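Local coordinates for protein propionate kinase (Francisella tularensis subsp. tularensis, PDB 3KHY) that probably catalyses the reversible transfer of phosphate from ATP to acetate or propionate, forming the acyl phosphate and ADP with the help of magnesium, at residues A194-A199 with A316-G321; F145-P150 with R169-H174; I82-V87 with L135-V140; Q91-S96 with A139-A144. All coordinates share one frame; numbering follows the deposited sequence.

Contact 1: residues A194-A199 with A316-G321; sequences ANVIVA and ALVFTG
A199 is hydrogen-bonded to strand 316-320 through both its N and its O. Its N donates to V318 O at 2.7 Å, almost in line with that carbonyl (C=O...N 174°), while its O takes the N-H of T320 at 2.9 Å from a donor tilted 22° out of the carbonyl plane; the CA-H of F319 leans on the same oxygen. V318 is held in turn, since its N reaches I197 O at 2.7 Å. One step back, I197 N meets A316 O at 3.1 Å. This alternation is that of parallel strands, here 196-201 and 316-320 side by side in the five-stranded sheet of the C-terminal half, the RNase H-like sheet of the acetate kinase and actin ATPase superfamily. Side chains divide between its two faces. On the face of I197, A199, L317 and F319, with CG anti to the backbone N (chi1 168°) and the next torsion turning CD1 back, L317 CD1 reaches I197 CG2 at 3.7 Å; L317 and F319 also pack against helix 328-337. On the opposite face V318 CG2 touches V196 CB at 4.2 Å, and V198 CG1 crosses T320 CG2 at 3.9 Å; V181 of helix 175-188 covers V198, V318 and T320. T320 OG1 is hydrogen-bonded to I368 O, and its side chain lies next to E325 and H200, both predicted to bind ATP.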
loop_
_atom_site.group_PDB
_atom_site.type_symbol
_atom_site.label_atom_id
_atom_site.label_comp_id
_atom_site.label_asym_id
_atom_site.label_seq_id
_atom_site.Cartn_x
_atom_site.Cartn_y
_atom_site.Cartn_z
ATOM N N ALA A 194 24.569 -8.813 4.875
ATOM C CA ALA A 194 23.382 -9.124 5.658
ATOM C C ALA A 194 22.164 -9.504 4.817
ATOM O O ALA A 194 21.924 -8.943 3.741
ATOM C CB ALA A 194 23.048 -7.962 6.594
ATOM N N ASN A 195 21.412 -10.480 5.311
ATOM C CA ASN A 195 20.091 -10.768 4.778
ATOM C C ASN A 195 19.111 -10.414 5.877
ATOM O O ASN A 195 18.783 -11.243 6.735
ATOM C CB ASN A 195 19.962 -12.237 4.391
ATOM C CG ASN A 195 20.886 -12.612 3.249
ATOM O OD1 ASN A 195 20.802 -12.057 2.156
ATOM N ND2 ASN A 195 21.783 -13.549 3.506
ATOM N N VAL A 196 18.675 -9.165 5.871
ATOM C CA VAL A 196 17.946 -8.641 7.015
ATOM C C VAL A 196 16.770 -7.791 6.583
ATOM O O VAL A 196 16.724 -7.269 5.465
ATOM C CB VAL A 196 18.854 -7.812 7.954
ATOM C CG1 VAL A 196 19.870 -8.709 8.664
ATOM C CG2 VAL A 196 19.558 -6.667 7.200
ATOM N N ILE A 197 15.803 -7.689 7.477
ATOM C CA ILE A 197 14.728 -6.723 7.339
ATOM C C ILE A 197 15.013 -5.654 8.375
ATOM O O ILE A 197 15.187 -5.964 9.548
ATOM C CB ILE A 197 13.375 -7.371 7.618
ATOM C CG1 ILE A 197 13.082 -8.423 6.546
ATOM C CG2 ILE A 197 12.264 -6.303 7.681
ATOM C CD1 ILE A 197 11.922 -9.366 6.897
ATOM N N VAL A 198 15.107 -4.404 7.929
ATOM C CA VAL A 198 15.442 -3.298 8.816
ATOM C C VAL A 198 14.225 -2.391 8.982
ATOM O O VAL A 198 13.690 -1.858 8.005
ATOM C CB VAL A 198 16.640 -2.473 8.283
ATOM C CG1 VAL A 198 16.948 -1.285 9.219
ATOM C CG2 VAL A 198 17.892 -3.366 8.114
ATOM N N ALA A 199 13.777 -2.251 10.226
ATOM C CA ALA A 199 12.683 -1.350 10.553
ATOM C C ALA A 199 13.258 -0.105 11.216
ATOM O O ALA A 199 13.672 -0.138 12.361
ATOM C CB ALA A 199 11.689 -2.029 11.475
ATOM N N ALA A 316 18.192 -11.691 10.350
ATOM C CA ALA A 316 17.587 -10.973 11.474
ATOM C C ALA A 316 16.534 -9.979 11.025
ATOM O O ALA A 316 16.575 -9.475 9.895
ATOM C CB ALA A 316 18.654 -10.239 12.264
ATOM N N LEU A 317 15.599 -9.701 11.921
ATOM C CA LEU A 317 14.777 -8.498 11.839
ATOM C C LEU A 317 15.503 -7.473 12.706
ATOM O O LEU A 317 15.866 -7.789 13.844
ATOM C CB LEU A 317 13.389 -8.769 12.404
ATOM C CG LEU A 317 12.500 -7.543 12.646
ATOM C CD1 LEU A 317 12.256 -6.774 11.336
ATOM C CD2 LEU A 317 11.180 -7.979 13.271
ATOM N N VAL A 318 15.744 -6.268 12.177
ATOM C CA VAL A 318 16.523 -5.254 12.918
ATOM C C VAL A 318 15.711 -3.986 13.174
ATOM O O VAL A 318 15.185 -3.398 12.225
ATOM C CB VAL A 318 17.798 -4.856 12.153
ATOM C CG1 VAL A 318 18.638 -3.894 12.991
ATOM C CG2 VAL A 318 18.609 -6.102 11.772
ATOM N N PHE A 319 15.592 -3.579 14.448
ATOM C CA PHE A 319 14.940 -2.323 14.810
ATOM C C PHE A 319 15.995 -1.232 14.937
ATOM O O PHE A 319 17.071 -1.458 15.497
ATOM C CB PHE A 319 14.228 -2.434 16.173
ATOM C CG PHE A 319 13.007 -3.317 16.167
ATOM C CD1 PHE A 319 11.804 -2.849 15.655
ATOM C CD2 PHE A 319 13.053 -4.599 16.718
ATOM C CE1 PHE A 319 10.669 -3.642 15.664
ATOM C CE2 PHE A 319 11.914 -5.406 16.730
ATOM C CZ PHE A 319 10.716 -4.923 16.204
ATOM N N THR A 320 15.682 -0.044 14.444
ATOM C CA THR A 320 16.590 1.081 14.568
ATOM C C THR A 320 15.768 2.373 14.549
ATOM O O THR A 320 14.542 2.323 14.449
ATOM C CB THR A 320 17.660 1.070 13.451
ATOM O OG1 THR A 320 18.699 2.006 13.774
ATOM C CG2 THR A 320 17.039 1.427 12.083
ATOM N N GLY A 321 16.435 3.516 14.677
ATOM C CA GLY A 321 15.749 4.797 14.744
ATOM C C GLY A 321 15.397 5.169 16.178
ATOM O O GLY A 321 15.543 4.354 17.087
#

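Contact 2: residues F145-P150 with R169-H174; sequences FHQTMP and RKYGAH
H146 NE2 donates to A173 O at 2.8 Å, with the oxygen close to the ring plane but the nitrogen standing 39° above the plane of the A173 carbonyl. The other ring nitrogen, ND1, is hydrogen-bonded to S215 OG, so the imidazole is held at two points with its rotation fixed. G172, with no side chain in the way, lets the ring lie close to its backbone, H146 CD2 3.8 Å from G172 C. The two segments are irregular loops at the predicted active site, the first leading into helix 151-154: A173 packs next to D142, and H174, the N-cap of helix 175-188 and a predicted transition-state stabiliser, stacks on H200. At the far end selenomethionine M149 crosses K170 at about a right angle: its SE sits 3.8 Å from K170 CD, and CE rests 3.3 Å from K170 O. Between these two ends Q147, its chain bent at chi2 (-64°), lays its amide beside the Y171 ring, with NE2 at the ring edge, 3.7 Å from CD1, and the planes 25° apart. Waters add further links: one donates to K170 O at 2.6 Å and accepts from R169 NE at 3.0 Å.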
loop_
_atom_site.group_PDB
_atom_site.type_symbol
_atom_site.label_atom_id
_atom_site.label_comp_id
_atom_site.label_asym_id
_atom_site.label_seq_id
_atom_site.Cartn_x
_atom_site.Cartn_y
_atom_site.Cartn_z
ATOM N N PHE A 145 20.451 4.170 -1.863
ATOM C CA PHE A 145 20.503 2.772 -1.415
ATOM C C PHE A 145 19.420 1.906 -2.069
ATOM O O PHE A 145 19.640 0.731 -2.351
ATOM C CB PHE A 145 20.400 2.686 0.122
ATOM C CG PHE A 145 20.627 1.287 0.674
ATOM C CD1 PHE A 145 21.808 0.608 0.403
ATOM C CD2 PHE A 145 19.682 0.680 1.496
ATOM C CE1 PHE A 145 22.032 -0.668 0.914
ATOM C CE2 PHE A 145 19.895 -0.601 2.014
ATOM C CZ PHE A 145 21.083 -1.276 1.707
ATOM N N HIS A 146 18.256 2.494 -2.331
ATOM C CA HIS A 146 17.131 1.722 -2.847
ATOM C C HIS A 146 17.160 1.547 -4.369
ATOM O O HIS A 146 16.293 0.889 -4.953
ATOM C CB HIS A 146 15.804 2.347 -2.394
ATOM C CG HIS A 146 15.683 2.477 -0.904
ATOM N ND1 HIS A 146 15.779 1.395 -0.050
ATOM C CD2 HIS A 146 15.472 3.559 -0.118
ATOM C CE1 HIS A 146 15.623 1.806 1.196
ATOM N NE2 HIS A 146 15.445 3.116 1.183
ATOM N N GLN A 147 18.174 2.109 -5.012
ATOM C CA GLN A 147 18.242 2.042 -6.468
ATOM C C GLN A 147 18.566 0.637 -6.992
ATOM O O GLN A 147 18.525 0.397 -8.186
ATOM C CB GLN A 147 19.193 3.103 -7.033
ATOM C CG GLN A 147 18.579 4.495 -7.032
ATOM C CD GLN A 147 17.364 4.576 -7.943
ATOM O OE1 GLN A 147 17.473 4.398 -9.156
ATOM N NE2 GLN A 147 16.197 4.811 -7.358
ATOM N N THR A 148 18.851 -0.299 -6.097
ATOM C CA THR A 148 18.925 -1.704 -6.501
ATOM C C THR A 148 17.566 -2.412 -6.580
ATOM O O THR A 148 17.494 -3.566 -6.988
ATOM C CB THR A 148 19.838 -2.504 -5.562
ATOM O OG1 THR A 148 19.490 -2.199 -4.206
ATOM C CG2 THR A 148 21.298 -2.139 -5.794
HETATM N N MSE A 149 16.480 -1.758 -6.175
HETATM C CA MSE A 149 15.176 -2.403 -6.321
HETATM C C MSE A 149 14.885 -2.672 -7.798
HETATM O O MSE A 149 15.005 -1.773 -8.625
HETATM C CB MSE A 149 14.043 -1.519 -5.782
HETATM C CG MSE A 149 13.977 -1.315 -4.307
HETATM SE SE MSE A 149 12.223 -0.471 -3.980
HETATM C CE MSE A 149 12.647 1.309 -4.670
ATOM N N PRO A 150 14.498 -3.910 -8.144
ATOM C CA PRO A 150 14.211 -4.147 -9.563
ATOM C C PRO A 150 12.911 -3.472 -9.990
ATOM O O PRO A 150 12.076 -3.146 -9.146
ATOM C CB PRO A 150 14.055 -5.668 -9.648
ATOM C CG PRO A 150 13.772 -6.113 -8.256
ATOM C CD PRO A 150 14.500 -5.153 -7.356
ATOM N N ARG A 169 7.564 6.553 -9.682
ATOM C CA ARG A 169 7.838 5.171 -9.251
ATOM C C ARG A 169 8.191 5.232 -7.768
ATOM O O ARG A 169 8.323 6.315 -7.199
ATOM C CB ARG A 169 9.030 4.578 -10.016
ATOM C CG ARG A 169 10.324 5.356 -9.741
ATOM C CD ARG A 169 11.458 5.095 -10.726
ATOM N NE ARG A 169 12.050 3.761 -10.624
ATOM C CZ ARG A 169 12.018 2.853 -11.599
ATOM N NH1 ARG A 169 11.406 3.144 -12.743
ATOM N NH2 ARG A 169 12.590 1.651 -11.437
ATOM N N LYS A 170 8.338 4.070 -7.144
ATOM C CA LYS A 170 8.816 4.016 -5.779
ATOM C C LYS A 170 10.318 4.305 -5.737
ATOM O O LYS A 170 11.090 3.667 -6.461
ATOM C CB LYS A 170 8.546 2.628 -5.196
ATOM C CG LYS A 170 9.153 2.430 -3.795
ATOM C CD LYS A 170 8.811 1.050 -3.262
ATOM C CE LYS A 170 7.415 1.083 -2.653
ATOM N NZ LYS A 170 7.105 -0.125 -1.888
ATOM N N TYR A 171 10.722 5.270 -4.910
ATOM C CA TYR A 171 12.142 5.523 -4.624
ATOM C C TYR A 171 12.530 5.131 -3.202
ATOM O O TYR A 171 13.677 4.777 -2.944
ATOM C CB TYR A 171 12.490 7.007 -4.824
ATOM C CG TYR A 171 12.353 7.446 -6.253
ATOM C CD1 TYR A 171 13.365 7.210 -7.168
ATOM C CD2 TYR A 171 11.200 8.074 -6.698
ATOM C CE1 TYR A 171 13.236 7.590 -8.503
ATOM C CE2 TYR A 171 11.067 8.462 -8.022
ATOM C CZ TYR A 171 12.087 8.218 -8.918
ATOM O OH TYR A 171 11.949 8.601 -10.243
ATOM N N GLY A 172 11.586 5.222 -2.273
ATOM C CA GLY A 172 11.894 4.983 -0.872
ATOM C C GLY A 172 12.713 6.119 -0.282
ATOM O O GLY A 172 12.989 7.109 -0.971
ATOM N N ALA A 173 13.071 5.999 0.999
ATOM C CA ALA A 173 13.976 6.952 1.643
ATOM C C ALA A 173 14.585 6.315 2.894
ATOM O O ALA A 173 14.555 5.089 3.027
ATOM C CB ALA A 173 13.256 8.287 1.959
ATOM N N HIS A 174 15.107 7.128 3.816
ATOM C CA HIS A 174 15.923 6.611 4.918
ATOM C C HIS A 174 17.063 5.733 4.396
ATOM O O HIS A 174 17.597 4.901 5.130
ATOM C CB HIS A 174 15.080 5.777 5.895
ATOM C CG HIS A 174 14.214 6.594 6.805
ATOM N ND1 HIS A 174 13.051 6.100 7.358
ATOM C CD2 HIS A 174 14.347 7.859 7.272
ATOM C CE1 HIS A 174 12.499 7.029 8.119
ATOM N NE2 HIS A 174 13.266 8.106 8.085
HETATM O O HOH W 1 15.562 5.075 -4.937
HETATM O O HOH W 2 13.254 3.415 -7.886
HETATM O O HOH W 3 14.764 0.942 -8.876
#

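Contact 3: residues I82-V87 with L135-V140; sequences IGHRVV and LPQVAV
Two neighbouring parallel strands of the N-terminal sheet meet here, 79-86 and 137-141, in the acetokinase member of the actin-like ATPase fold; the chain between them includes helices 101-109 and 118-131. I82 opens the register by donating to P136 O, and its own O accepts V138 N at 2.9 Å. H84 repeats the pattern, its N giving to V138 O at 2.8 Å and its O taking V140 N at 2.9 Å. Apolar contacts line the face of I82, H84, Q137 and A139: L135 CD1 meets I82 CG1 at 4.0 Å, crossing at about a right angle, and V86 CG2 touches A139 CB at the same distance. On this face H84 and Q137 both carry CG anti to the carbonyl carbon (chi1 -62° for H84), and the Q137 chain, extended beyond CG, crosses the H84 ring obliquely with the planes 40° apart; the two NE2 atoms make a short, bent and doubtful contact. R85, predicted to bind substrate, turns to the other face with V138 and V140 and forms salt bridges to E372 and D142. The last bond between the strands, V86 N to V140 O, is 2.9 Å long, its donor rising 37° out of the carbonyl plane.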
loop_
_atom_site.group_PDB
_atom_site.type_symbol
_atom_site.label_atom_id
_atom_site.label_comp_id
_atom_site.label_asym_id
_atom_site.label_seq_id
_atom_site.Cartn_x
_atom_site.Cartn_y
_atom_site.Cartn_z
ATOM N N ILE A 82 33.448 18.181 2.908
ATOM C CA ILE A 82 32.089 18.436 3.378
ATOM C C ILE A 82 31.108 17.448 2.743
ATOM O O ILE A 82 31.069 17.299 1.518
ATOM C CB ILE A 82 31.644 19.867 3.030
ATOM C CG1 ILE A 82 32.628 20.886 3.610
ATOM C CG2 ILE A 82 30.233 20.138 3.535
ATOM C CD1 ILE A 82 32.377 22.296 3.134
ATOM N N GLY A 83 30.325 16.765 3.574
ATOM C CA GLY A 83 29.308 15.851 3.078
ATOM C C GLY A 83 27.914 16.410 3.286
ATOM O O GLY A 83 27.574 16.825 4.393
ATOM N N HIS A 84 27.119 16.431 2.219
ATOM C CA HIS A 84 25.772 16.987 2.252
ATOM C C HIS A 84 24.742 15.890 2.127
ATOM O O HIS A 84 24.807 15.073 1.206
ATOM C CB HIS A 84 25.553 17.944 1.078
ATOM C CG HIS A 84 26.454 19.141 1.091
ATOM N ND1 HIS A 84 26.070 20.354 1.616
ATOM C CD2 HIS A 84 27.718 19.311 0.634
ATOM C CE1 HIS A 84 27.057 21.222 1.485
ATOM N NE2 HIS A 84 28.071 20.613 0.897
ATOM N N ARG A 85 23.781 15.877 3.042
ATOM C CA ARG A 85 22.598 15.056 2.860
ATOM C C ARG A 85 21.781 15.662 1.735
ATOM O O ARG A 85 21.604 16.882 1.677
ATOM C CB ARG A 85 21.762 15.033 4.143
ATOM C CG ARG A 85 20.590 14.058 4.100
ATOM C CD ARG A 85 19.897 13.995 5.466
ATOM N NE ARG A 85 19.081 12.796 5.597
ATOM C CZ ARG A 85 19.356 11.798 6.433
ATOM N NH1 ARG A 85 20.416 11.868 7.231
ATOM N NH2 ARG A 85 18.562 10.738 6.486
ATOM N N VAL A 86 21.314 14.814 0.822
ATOM C CA VAL A 86 20.356 15.218 -0.186
ATOM C C VAL A 86 19.200 14.229 -0.138
ATOM O O VAL A 86 19.405 13.029 -0.285
ATOM C CB VAL A 86 20.989 15.245 -1.589
ATOM C CG1 VAL A 86 19.928 15.507 -2.649
ATOM C CG2 VAL A 86 22.082 16.313 -1.647
ATOM N N VAL A 87 17.987 14.727 0.075
ATOM C CA VAL A 87 16.846 13.842 0.299
ATOM C C VAL A 87 16.431 13.042 -0.935
ATOM O O VAL A 87 16.019 11.889 -0.810
ATOM C CB VAL A 87 15.637 14.604 0.913
ATOM C CG1 VAL A 87 16.040 15.248 2.246
ATOM C CG2 VAL A 87 15.122 15.666 -0.041
ATOM N N LEU A 135 37.697 23.006 0.040
ATOM C CA LEU A 135 37.251 21.660 0.385
ATOM C C LEU A 135 36.450 20.959 -0.713
ATOM O O LEU A 135 35.549 21.547 -1.308
ATOM C CB LEU A 135 36.452 21.694 1.683
ATOM C CG LEU A 135 37.265 22.096 2.911
ATOM C CD1 LEU A 135 36.375 22.152 4.133
ATOM C CD2 LEU A 135 38.428 21.137 3.127
ATOM N N PRO A 136 36.788 19.690 -0.982
ATOM C CA PRO A 136 35.949 18.868 -1.856
ATOM C C PRO A 136 34.603 18.658 -1.164
ATOM O O PRO A 136 34.539 18.677 0.069
ATOM C CB PRO A 136 36.707 17.537 -1.932
ATOM C CG PRO A 136 38.048 17.787 -1.319
ATOM C CD PRO A 136 37.876 18.913 -0.370
ATOM N N GLN A 137 33.543 18.477 -1.944
ATOM C CA GLN A 137 32.213 18.275 -1.391
ATOM C C GLN A 137 31.567 17.032 -1.992
ATOM O O GLN A 137 31.779 16.709 -3.165
ATOM C CB GLN A 137 31.340 19.509 -1.622
ATOM C CG GLN A 137 31.998 20.806 -1.180
ATOM C CD GLN A 137 31.030 21.969 -1.133
ATOM O OE1 GLN A 137 31.249 22.995 -1.769
ATOM N NE2 GLN A 137 29.957 21.817 -0.377
ATOM N N VAL A 138 30.786 16.333 -1.177
ATOM C CA VAL A 138 30.130 15.098 -1.593
ATOM C C VAL A 138 28.640 15.148 -1.247
ATOM O O VAL A 138 28.261 15.659 -0.190
ATOM C CB VAL A 138 30.781 13.871 -0.915
ATOM C CG1 VAL A 138 29.885 12.634 -1.032
ATOM C CG2 VAL A 138 32.158 13.601 -1.511
ATOM N N ALA A 139 27.805 14.636 -2.154
ATOM C CA ALA A 139 26.367 14.519 -1.915
ATOM C C ALA A 139 26.000 13.056 -1.625
ATOM O O ALA A 139 26.413 12.150 -2.354
ATOM C CB ALA A 139 25.594 15.025 -3.110
ATOM N N VAL A 140 25.241 12.840 -0.552
ATOM C CA VAL A 140 24.809 11.507 -0.148
ATOM C C VAL A 140 23.279 11.495 -0.117
ATOM O O VAL A 140 22.667 12.236 0.662
ATOM C CB VAL A 140 25.353 11.158 1.248
ATOM C CG1 VAL A 140 24.921 9.752 1.661
ATOM C CG2 VAL A 140 26.886 11.296 1.285
#

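Contact 4: residues Q91-S96 with A139-A144; sequences QYFSKS and AVFDTA
S94 and A144 come within 4.3 Å at their CA atoms, and S96 lies similarly close to V140, as the irregular segment 91-96 runs along the end of strand 137-141 before itself entering strand 97-98. The backbones touch through CA-H...O contacts: A144 CA lies 3.5 Å from F93 O, and S96 CA is 3.3 Å from A139 O. Against this frame F93 and F141, both with CG anti to the carbonyl carbon (chi1 -61° and -51°), form an offset stack, with centroids 4.2 Å apart and planes at 10°. F141 CZ sits over the centre of the F93 ring, while F93 CB adds a CH-pi contact to the F141 face. I107 of helix 101-109 touches both phenylalanines. A144 CB rests against the S94 carbonyl carbon at 3.7 Å. S96 OG touches V140 CG2 at 3.5 Å and is hydrogen-bonded both to E379 and to a water that also takes the N-H of F141. Other waters join F93 O to T143 OG1 and S94 O to A144 O. K95 O, buried at the F141 ring edge, finds no polar partner in the model. No direct hydrogen bond crosses the contact; water and weak CA-H...O contacts serve its polar atoms, and cohesion comes largely from the stacked rings.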
loop_
_atom_site.group_PDB
_atom_site.type_symbol
_atom_site.label_atom_id
_atom_site.label_comp_id
_atom_site.label_asym_id
_atom_site.label_seq_id
_atom_site.Cartn_x
_atom_site.Cartn_y
_atom_site.Cartn_z
ATOM N N GLN A 91 16.418 8.784 -10.265
ATOM C CA GLN A 91 17.105 7.636 -10.846
ATOM C C GLN A 91 18.525 7.975 -11.279
ATOM O O GLN A 91 19.247 7.114 -11.769
ATOM C CB GLN A 91 16.311 7.063 -12.021
ATOM C CG GLN A 91 15.043 6.344 -11.595
ATOM C CD GLN A 91 14.435 5.537 -12.722
ATOM O OE1 GLN A 91 13.628 6.050 -13.500
ATOM N NE2 GLN A 91 14.824 4.269 -12.819
ATOM N N TYR A 92 18.926 9.226 -11.075
ATOM C CA TYR A 92 20.264 9.673 -11.437
ATOM C C TYR A 92 21.356 9.108 -10.541
ATOM O O TYR A 92 22.468 8.859 -10.999
ATOM C CB TYR A 92 20.357 11.196 -11.372
ATOM C CG TYR A 92 19.547 11.927 -12.409
ATOM C CD1 TYR A 92 19.982 12.004 -13.728
ATOM C CD2 TYR A 92 18.366 12.569 -12.067
ATOM C CE1 TYR A 92 19.249 12.687 -14.685
ATOM C CE2 TYR A 92 17.626 13.251 -13.014
ATOM C CZ TYR A 92 18.073 13.308 -14.322
ATOM O OH TYR A 92 17.341 13.986 -15.267
ATOM N N PHE A 93 21.064 8.943 -9.253
ATOM C CA PHE A 93 22.124 8.613 -8.307
ATOM C C PHE A 93 21.874 7.323 -7.548
ATOM O O PHE A 93 20.914 7.220 -6.781
ATOM C CB PHE A 93 22.328 9.753 -7.319
ATOM C CG PHE A 93 22.746 11.048 -7.965
ATOM C CD1 PHE A 93 24.043 11.224 -8.409
ATOM C CD2 PHE A 93 21.847 12.089 -8.118
ATOM C CE1 PHE A 93 24.440 12.419 -8.999
ATOM C CE2 PHE A 93 22.242 13.291 -8.705
ATOM C CZ PHE A 93 23.539 13.449 -9.140
ATOM N N SER A 94 22.757 6.350 -7.756
ATOM C CA SER A 94 22.682 5.074 -7.055
ATOM C C SER A 94 23.821 4.964 -6.050
ATOM O O SER A 94 24.005 3.923 -5.422
ATOM C CB SER A 94 22.761 3.925 -8.060
ATOM O OG SER A 94 24.003 3.965 -8.737
ATOM N N LYS A 95 24.588 6.041 -5.909
ATOM C CA LYS A 95 25.671 6.092 -4.939
ATOM C C LYS A 95 26.048 7.544 -4.699
ATOM O O LYS A 95 25.586 8.435 -5.410
ATOM C CB LYS A 95 26.884 5.336 -5.475
ATOM C CG LYS A 95 27.358 5.870 -6.809
ATOM C CD LYS A 95 28.566 5.119 -7.347
ATOM C CE LYS A 95 28.943 5.643 -8.723
ATOM N NZ LYS A 95 29.994 4.816 -9.378
ATOM N N SER A 96 26.885 7.783 -3.697
ATOM C CA SER A 96 27.328 9.134 -3.380
ATOM C C SER A 96 28.249 9.648 -4.484
ATOM O O SER A 96 28.866 8.857 -5.190
ATOM C CB SER A 96 28.036 9.146 -2.024
ATOM O OG SER A 96 27.159 8.647 -1.010
ATOM N N ALA A 139 27.805 14.636 -2.154
ATOM C CA ALA A 139 26.367 14.519 -1.915
ATOM C C ALA A 139 26.000 13.056 -1.625
ATOM O O ALA A 139 26.413 12.150 -2.354
ATOM C CB ALA A 139 25.594 15.025 -3.110
ATOM N N VAL A 140 25.241 12.840 -0.552
ATOM C CA VAL A 140 24.809 11.507 -0.148
ATOM C C VAL A 140 23.279 11.495 -0.117
ATOM O O VAL A 140 22.667 12.236 0.662
ATOM C CB VAL A 140 25.353 11.158 1.248
ATOM C CG1 VAL A 140 24.921 9.752 1.661
ATOM C CG2 VAL A 140 26.886 11.296 1.285
ATOM N N PHE A 141 22.674 10.652 -0.948
ATOM C CA PHE A 141 21.234 10.707 -1.217
ATOM C C PHE A 141 20.434 9.688 -0.405
ATOM O O PHE A 141 20.802 8.515 -0.354
ATOM C CB PHE A 141 20.983 10.471 -2.711
ATOM C CG PHE A 141 21.817 11.341 -3.607
ATOM C CD1 PHE A 141 21.347 12.577 -4.023
ATOM C CD2 PHE A 141 23.082 10.935 -4.006
ATOM C CE1 PHE A 141 22.128 13.397 -4.840
ATOM C CE2 PHE A 141 23.866 11.743 -4.819
ATOM C CZ PHE A 141 23.386 12.977 -5.237
ATOM N N ASP A 142 19.332 10.135 0.203
ATOM C CA ASP A 142 18.460 9.255 0.991
ATOM C C ASP A 142 17.817 8.188 0.113
ATOM O O ASP A 142 17.272 7.207 0.619
ATOM C CB ASP A 142 17.332 10.049 1.661
ATOM C CG ASP A 142 17.833 11.020 2.721
ATOM O OD1 ASP A 142 18.990 10.892 3.178
ATOM O OD2 ASP A 142 17.056 11.921 3.099
ATOM N N THR A 143 17.856 8.396 -1.198
ATOM C CA THR A 143 17.210 7.483 -2.141
ATOM C C THR A 143 18.186 6.496 -2.791
ATOM O O THR A 143 17.764 5.488 -3.353
ATOM C CB THR A 143 16.491 8.258 -3.258
ATOM O OG1 THR A 143 17.384 9.245 -3.788
ATOM C CG2 THR A 143 15.226 8.952 -2.725
ATOM N N ALA A 144 19.485 6.770 -2.707
ATOM C CA ALA A 144 20.470 5.995 -3.483
ATOM C C ALA A 144 20.477 4.496 -3.154
ATOM O O ALA A 144 20.516 3.656 -4.061
ATOM C CB ALA A 144 21.863 6.573 -3.296
HETATM O O HOH W 4 18.643 8.244 -6.022
HETATM O O HOH W 5 22.132 1.455 -4.946
HETATM O O HOH W 6 24.293 8.326 -1.750
#

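How the contacts relate
Contacts 3 and 4 come first along the chain, both closing on strand 137-141 and sharing A139 and V140; contact 2 follows, and contact 1 comes last. Contact 3 lies in the large N-terminal sheet and contact 1 in the C-terminal one, their centres about 26 Å apart. Contacts 4 and 2 bridge that distance, with centres about 10 Å apart and direct packing of Q91 on R169 and T143 on G172. V86 O of contact 3 probably accepts the N-H of D142 in contact 4. R85 (substrate binding), D142 (proton donor/acceptor) and H174 (transition-state stabiliser), all as predicted, thus come from contacts 3, 4 and 2, in loops and strand ends between the two sheets.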